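Local coordinates for Xcc1710-like domain-containing protein (Bordetella parapertussis 12822, PDB 3CPK), which is of unknown function and belongs to the DUF498/DUF598 family of Xcc1710-like domain proteins, at residues 14-17 against 22-25. Sequence-based numbering, arbitrary orientation.
Sequences VTAY and IEVN
Thr15 and Ala16 both face Glu23 in a classic beta bulge in an antiparallel hairpin near the N-terminal end of the modelled chain. The hairpin joins strands 14-18 and 21-24, and strand 27-29 adds a third strand to this small sheet. Two backbone amides share one acceptor at the bulge. Thr15 N donates a hydrogen bond to Glu23 O over 2.6 Å, with a bent N-H...O angle of 130°. Ala16 N is farther from Glu23 O, at 3.3 Å, but its hydrogen bond is straighter at 161°. Both donors reach the carbonyl from the same face of its plane. The return hydrogen bond runs from Glu23 N to Ala16 O over 2.7 Å. Ala16 and Glu23 also touch through their CB atoms, 3.7 Å apart. Glu23 CG is anti to the backbone N (chi1 -176°) and lies 3.8 Å from Thr15 CB; the position of the carboxylate beyond it is doubtful. Thr15 OG1 accepts a hydrogen bond from Gln26 N, in the turn toward strand 27-29. Val14, Tyr17, Ile22 and Val24 occupy the face opposite Ala16 and Glu23. Here Val14 CG1 meets Ile22 CG2 at 4.2 Å, and Tyr17 CB meets Ile22 CD1 at 4.3 Å. Helix 123-135 packs on Val14, Tyr17 and Ile22, while strand 33-35 meets Val14 and Val24. One carbonyl, Glu23 O, thus satisfies two successive N-H groups and absorbs the extra residue, while Val14, Ile22 and Val24 stay buried on one face.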
loop_
_atom_site.group_PDB
_atom_site.type_symbol
_atom_site.label_atom_id
_atom_site.label_comp_id
_atom_site.label_asym_id
_atom_site.label_seq_id
_atom_site.Cartn_x
_atom_site.Cartn_y
_atom_site.Cartn_z
ATOM N N VAL A 14 -4.184 -9.994 -0.264
ATOM C CA VAL A 14 -4.822 -9.594 0.976
ATOM C C VAL A 14 -5.908 -10.642 1.210
ATOM O O VAL A 14 -6.921 -10.691 0.511
ATOM C CB VAL A 14 -5.455 -8.200 0.861
ATOM C CG1 VAL A 14 -6.452 -7.992 1.989
ATOM C CG2 VAL A 14 -4.371 -7.131 0.917
ATOM N N THR A 15 -5.671 -11.487 2.201
ATOM C CA THR A 15 -6.566 -12.589 2.531
ATOM C C THR A 15 -7.846 -12.234 3.297
ATOM O O THR A 15 -8.917 -12.752 3.007
ATOM C CB THR A 15 -5.790 -13.660 3.324
ATOM O OG1 THR A 15 -4.824 -14.274 2.466
ATOM C CG2 THR A 15 -6.730 -14.722 3.842
ATOM N N ALA A 16 -7.715 -11.371 4.291
ATOM C CA ALA A 16 -8.846 -10.950 5.093
ATOM C C ALA A 16 -8.496 -9.584 5.648
ATOM O O ALA A 16 -7.342 -9.162 5.604
ATOM C CB ALA A 16 -9.097 -11.941 6.226
ATOM N N TYR A 17 -9.500 -8.890 6.156
ATOM C CA TYR A 17 -9.316 -7.561 6.719
ATOM C C TYR A 17 -10.031 -7.623 8.046
ATOM O O TYR A 17 -11.065 -8.275 8.168
ATOM C CB TYR A 17 -9.985 -6.502 5.840
ATOM C CG TYR A 17 -10.240 -6.950 4.415
ATOM C CD1 TYR A 17 -11.033 -8.069 4.147
ATOM C CD2 TYR A 17 -9.668 -6.278 3.338
ATOM C CE1 TYR A 17 -11.240 -8.513 2.848
ATOM C CE2 TYR A 17 -9.873 -6.715 2.027
ATOM C CZ TYR A 17 -10.657 -7.835 1.794
ATOM O OH TYR A 17 -10.839 -8.301 0.516
ATOM N N ILE A 22 -4.780 -6.506 8.915
ATOM C CA ILE A 22 -4.926 -6.874 7.523
ATOM C C ILE A 22 -4.292 -8.255 7.498
ATOM O O ILE A 22 -3.267 -8.486 8.137
ATOM C CB ILE A 22 -4.147 -5.937 6.582
ATOM C CG1 ILE A 22 -4.736 -4.529 6.659
ATOM C CG2 ILE A 22 -4.216 -6.452 5.151
ATOM C CD1 ILE A 22 -6.230 -4.466 6.332
ATOM N N GLU A 23 -4.925 -9.187 6.806
ATOM C CA GLU A 23 -4.375 -10.522 6.700
ATOM C C GLU A 23 -3.842 -10.643 5.283
ATOM O O GLU A 23 -4.576 -10.464 4.305
ATOM C CB GLU A 23 -5.459 -11.569 6.950
ATOM C CG GLU A 23 -4.938 -12.995 6.960
ATOM C CD GLU A 23 -6.014 -14.014 7.291
ATOM O OE1 GLU A 23 -6.454 -14.737 6.376
ATOM O OE2 GLU A 23 -6.424 -14.087 8.472
ATOM N N VAL A 24 -2.553 -10.916 5.165
ATOM C CA VAL A 24 -1.958 -11.068 3.856
ATOM C C VAL A 24 -1.411 -12.482 3.748
ATOM O O VAL A 24 -0.686 -12.943 4.629
ATOM C CB VAL A 24 -0.832 -10.042 3.648
ATOM C CG1 VAL A 24 -0.334 -10.082 2.202
ATOM C CG2 VAL A 24 -1.334 -8.661 3.996
ATOM N N ASN A 25 -1.783 -13.176 2.674
ATOM C CA ASN A 25 -1.326 -14.540 2.447
ATOM C C ASN A 25 -1.638 -15.402 3.671
ATOM O O ASN A 25 -0.875 -16.307 4.030
ATOM C CB ASN A 25 0.184 -14.539 2.148
ATOM C CG ASN A 25 0.551 -13.651 0.945
ATOM O OD1 ASN A 25 1.685 -13.194 0.821
ATOM N ND2 ASN A 25 -0.407 -13.419 0.062
#